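PDB 3KA7: oxidoreductase from Methanosarcina mazei, which binds flavin-adenine dinucleotide and probably works as an oxidoreductase of the flavin-containing amine oxidoreductase family. Local coordinates for residues N377-A380 / S381-P385. Residues are numbered along the deposited sequence; the frame is centred on the assembly and turned at random.
Sequences NRAA and SGTDP. With FAD (flavin-adenine dinucleotide), chain B.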
ATOM      1  N   ASN A 377      -2.999   4.069  -3.973  1.00  7.89           N
ATOM      2  CA  ASN A 377      -3.431   4.749  -2.729  1.00  7.89           C
ATOM      3  C   ASN A 377      -4.372   5.889  -3.083  1.00  7.55           C
ATOM      4  O   ASN A 377      -4.168   6.538  -4.089  1.00  7.42           O
ATOM      5  CB  ASN A 377      -2.247   5.396  -2.001  1.00  8.91           C
ATOM      6  CG  ASN A 377      -1.345   4.389  -1.298  1.00 11.69           C
ATOM      7  OD1 ASN A 377      -1.712   3.224  -1.075  1.00 15.10           O
ATOM      8  ND2 ASN A 377      -0.156   4.843  -0.937  1.00 10.86           N
ATOM      9  N   ARG A 378      -5.373   6.151  -2.250  1.00  6.69           N
ATOM     10  CA  ARG A 378      -6.293   7.277  -2.496  1.00  7.90           C
ATOM     11  C   ARG A 378      -5.637   8.642  -2.299  1.00  8.35           C
ATOM     12  O   ARG A 378      -6.071   9.645  -2.887  1.00  9.74           O
ATOM     13  CB  ARG A 378      -7.555   7.117  -1.627  1.00  7.81           C
ATOM     14  CG  ARG A 378      -8.337   5.871  -2.001  1.00  9.96           C
ATOM     15  CD  ARG A 378      -9.799   5.941  -1.544  1.00 15.39           C
ATOM     16  NE  ARG A 378     -10.589   4.921  -2.235  1.00 21.12           N
ATOM     17  CZ  ARG A 378     -10.651   3.685  -1.808  1.00 19.23           C
ATOM     18  NH1 ARG A 378      -9.967   3.397  -0.714  1.00 26.48           N
ATOM     19  NH2 ARG A 378     -11.353   2.747  -2.445  1.00 12.74           N
ATOM     20  N   ALA A 379      -4.599   8.683  -1.469  1.00  8.21           N
ATOM     21  CA  ALA A 379      -3.783   9.882  -1.292  1.00  9.09           C
ATOM     22  C   ALA A 379      -2.329   9.468  -1.447  1.00  9.96           C
ATOM     23  O   ALA A 379      -1.877   8.513  -0.797  1.00  9.33           O
ATOM     24  CB  ALA A 379      -4.003  10.471   0.084  1.00  8.87           C
ATOM     25  N   ALA A 380      -1.594  10.183  -2.291  1.00 10.40           N
ATOM     26  CA  ALA A 380      -0.212   9.829  -2.575  1.00 11.11           C
ATOM     27  C   ALA A 380       0.595   9.862  -1.303  1.00 11.68           C
ATOM     28  O   ALA A 380       0.438  10.764  -0.480  1.00 11.50           O
ATOM     29  CB  ALA A 380       0.383  10.776  -3.578  1.00 12.30           C
ATOM     30  N   SER A 381       1.471   8.880  -1.138  1.00 12.55           N
ATOM     31  CA  SER A 381       2.321   8.883   0.039  1.00 13.63           C
ATOM     32  C   SER A 381       2.975  10.237   0.233  1.00 13.61           C
ATOM     33  O   SER A 381       3.421  10.857  -0.722  1.00 13.58           O
ATOM     34  CB  SER A 381       3.387   7.803  -0.058  1.00 14.12           C
ATOM     35  OG  SER A 381       2.953   6.660   0.642  1.00 17.33           O
ATOM     36  N   GLY A 382       3.039  10.673   1.486  1.00 13.55           N
ATOM     37  CA  GLY A 382       3.627  11.956   1.833  1.00 14.38           C
ATOM     38  C   GLY A 382       2.650  13.116   1.784  1.00 14.83           C
ATOM     39  O   GLY A 382       3.028  14.246   2.104  1.00 15.82           O
ATOM     40  N   THR A 383       1.407  12.855   1.369  1.00 14.57           N
ATOM     41  CA  THR A 383       0.394  13.919   1.229  1.00 14.73           C
ATOM     42  C   THR A 383      -0.871  13.698   2.079  1.00 15.05           C
ATOM     43  O   THR A 383      -1.779  14.537   2.102  1.00 14.95           O
ATOM     44  CB  THR A 383      -0.049  14.109  -0.244  1.00 14.96           C
ATOM     45  OG1 THR A 383      -0.920  13.036  -0.636  1.00 15.23           O
ATOM     46  CG2 THR A 383       1.150  14.167  -1.184  1.00 15.17           C
ATOM     47  N   ASP A 384      -0.948  12.580   2.786  1.00 14.89           N
ATOM     48  CA  ASP A 384      -2.187  12.277   3.509  1.00 15.17           C
ATOM     49  C   ASP A 384      -2.637  13.386   4.438  1.00 15.31           C
ATOM     50  O   ASP A 384      -1.815  13.994   5.136  1.00 15.10           O
ATOM     51  CB  ASP A 384      -2.075  10.973   4.288  1.00 14.98           C
ATOM     52  CG  ASP A 384      -1.864   9.799   3.383  1.00 15.50           C
ATOM     53  OD1 ASP A 384      -2.782   8.953   3.273  1.00 15.41           O
ATOM     54  OD2 ASP A 384      -0.784   9.755   2.757  1.00 15.45           O
ATOM     55  N   PRO A 385      -3.951  13.633   4.462  1.00 15.39           N
ATOM     56  CA  PRO A 385      -4.557  14.540   5.404  1.00 15.94           C
ATOM     57  C   PRO A 385      -4.847  13.732   6.659  1.00 15.90           C
ATOM     58  O   PRO A 385      -4.573  12.532   6.697  1.00 16.53           O
ATOM     59  CB  PRO A 385      -5.871  14.891   4.714  1.00 15.47           C
ATOM     60  CG  PRO A 385      -6.251  13.615   4.065  1.00 16.21           C
ATOM     61  CD  PRO A 385      -4.965  12.986   3.610  1.00 15.36           C
TER
HETATM   62  PA  FAD B 500     -10.188  -0.132   0.438  1.00  9.21           P
HETATM   63  O1A FAD B 500     -10.189   1.106  -0.419  1.00 10.01           O
HETATM   64  O2A FAD B 500      -9.383  -1.305  -0.071  1.00  9.81           O
HETATM   65  O5B FAD B 500     -11.702  -0.610   0.675  1.00  7.97           O
HETATM   66  C5B FAD B 500     -12.764   0.329   0.570  1.00  5.76           C
HETATM   67  C4B FAD B 500     -14.032  -0.531   0.592  1.00  7.06           C
HETATM   68  O4B FAD B 500     -15.197   0.269   0.594  1.00  8.95           O
HETATM   69  C3B FAD B 500     -14.099  -1.435  -0.642  1.00  9.09           C
HETATM   70  O3B FAD B 500     -14.245  -2.792  -0.253  1.00  9.76           O
HETATM   71  C2B FAD B 500     -15.331  -0.930  -1.396  1.00  9.94           C
HETATM   72  O2B FAD B 500     -16.018  -1.955  -2.089  1.00 11.67           O
HETATM   73  C1B FAD B 500     -16.163  -0.309  -0.280  1.00  8.38           C
HETATM   74  N9A FAD B 500     -17.069   0.767  -0.703  1.00 11.42           N
HETATM   75  C8A FAD B 500     -16.845   1.810  -1.579  1.00 11.21           C
HETATM   76  N7A FAD B 500     -17.963   2.592  -1.600  1.00  9.24           N
HETATM   77  C5A FAD B 500     -18.872   2.045  -0.747  1.00 11.05           C
HETATM   78  C6A FAD B 500     -20.167   2.398  -0.398  1.00 11.31           C
HETATM   79  N6A FAD B 500     -20.692   3.537  -0.840  1.00 10.28           N
HETATM   80  N1A FAD B 500     -20.851   1.622   0.516  1.00 11.04           N
HETATM   81  C2A FAD B 500     -20.274   0.499   1.073  1.00 12.03           C
HETATM   82  N3A FAD B 500     -18.989   0.144   0.720  1.00 11.10           N
HETATM   83  C4A FAD B 500     -18.319   0.911  -0.179  1.00 11.07           C
HETATM   84  N1  FAD B 500      -0.202  -2.410   0.344  1.00 11.04           N
HETATM   85  C2  FAD B 500       0.726  -3.104   1.102  1.00 13.56           C
HETATM   86  O2  FAD B 500       0.808  -2.893   2.319  1.00 12.33           O
HETATM   87  N3  FAD B 500       1.572  -4.008   0.478  1.00 13.03           N
HETATM   88  C4  FAD B 500       1.499  -4.222  -0.888  1.00 14.43           C
HETATM   89  O4  FAD B 500       2.246  -5.023  -1.448  1.00 16.98           O
HETATM   90  C4X FAD B 500       0.573  -3.523  -1.649  1.00 12.76           C
HETATM   91  N5  FAD B 500       0.508  -3.717  -3.022  1.00 13.49           N
HETATM   92  C5X FAD B 500      -0.432  -3.022  -3.763  1.00 12.24           C
HETATM   93  C6  FAD B 500      -0.522  -3.219  -5.142  1.00 14.64           C
HETATM   94  C7  FAD B 500      -1.478  -2.538  -5.887  1.00 13.95           C
HETATM   95  C7M FAD B 500      -1.548  -2.768  -7.376  1.00 15.35           C
HETATM   96  C8  FAD B 500      -2.336  -1.657  -5.243  1.00 12.91           C
HETATM   97  C8M FAD B 500      -3.376  -0.896  -6.013  1.00 15.59           C
HETATM   98  C9  FAD B 500      -2.243  -1.448  -3.869  1.00 11.82           C
HETATM   99  C9A FAD B 500      -1.293  -2.138  -3.123  1.00 11.14           C
HETATM  100  N10 FAD B 500      -1.199  -1.933  -1.753  1.00 10.60           N
HETATM  101  C10 FAD B 500      -0.277  -2.624  -1.016  1.00 11.21           C
HETATM  102  C1' FAD B 500      -2.046  -0.919  -1.057  1.00  7.30           C
HETATM  103  C2' FAD B 500      -3.220  -1.638  -0.381  1.00  8.89           C
HETATM  104  O2' FAD B 500      -3.795  -2.570  -1.292  1.00  9.31           O
HETATM  105  C3' FAD B 500      -4.253  -0.601   0.052  1.00  9.53           C
HETATM  106  O3' FAD B 500      -3.590   0.474   0.708  1.00  9.56           O
HETATM  107  C4' FAD B 500      -5.342  -1.112   0.991  1.00  8.47           C
HETATM  108  O4' FAD B 500      -5.922  -2.316   0.532  1.00  8.97           O
HETATM  109  C5' FAD B 500      -6.429  -0.043   1.023  1.00  8.81           C
HETATM  110  O5' FAD B 500      -7.284  -0.346   2.098  1.00  7.02           O
HETATM  111  P   FAD B 500      -8.377   0.703   2.571  1.00  9.21           P
HETATM  112  O1P FAD B 500      -8.522   0.610   4.070  1.00  8.46           O
HETATM  113  O2P FAD B 500      -8.101   2.096   2.041  1.00  8.08           O
HETATM  114  O3P FAD B 500      -9.780   0.206   1.960  1.00 10.29           O
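Thr383 folds back on Ala380 and grips its carbonyl oxygen twice. The backbone N of Thr383 donates to Ala380 O at 3.0 Å, tilted 19° from the carbonyl plane. The hydroxyl makes the shorter bond: Thr383 OG1 lies 2.7 Å from Ala380 O, in the carbonyl plane and on a lone pair. Chi1 of 75° tucks OG1 over the residue's own backbone, flanked by its N and C, and turns it to Ala380. CG2 of Thr383 also rests against Ala380 O, at 3.5 Å. Ala380 to Thr383 form a type II beta turn. Gly382 takes its third position; at its positive phi of 88° any side chain would collide with the carbonyl oxygen of Ser381, which favours glycine. The turn belongs to the loop between strands 362-370 and 394-396, the latter an outer strand of the parallel Rossmann-type sheet. Ala380 and Ser381 are buried, and Ser381 packs on Leu165 and Lys402. Thr383, by contrast, is solvent-exposed, and Gly382 is partly so. Beside the turn, where Ala379 meets Asp384 and Pro385, the fit is looser. The CB of Ala379 lies 3.7 Å from Asp384 OD1 and 4.4 Å from Pro385 CD. The main polar partner of Asp384 lies outside the turn: OD1 forms a salt bridge with Lys402, whose NZ also bonds to Ala379 O. With an alanine here, Lys402 is likely to lose its carboxylate mate, and a gap would probably open beside the CB of Ala379. Just ahead of the turn, the chain of Arg378, extended from CG to NE, runs away to FAD. Its guanidinium meets the adenosine-side phosphate edge-on. NH2 makes a weak bond to FAD O1A; NH1 also points at that oxygen, but the modelled distance is too short to trust. Asp399, another FAD-binding residue, accepts the backbone N-H of Arg378.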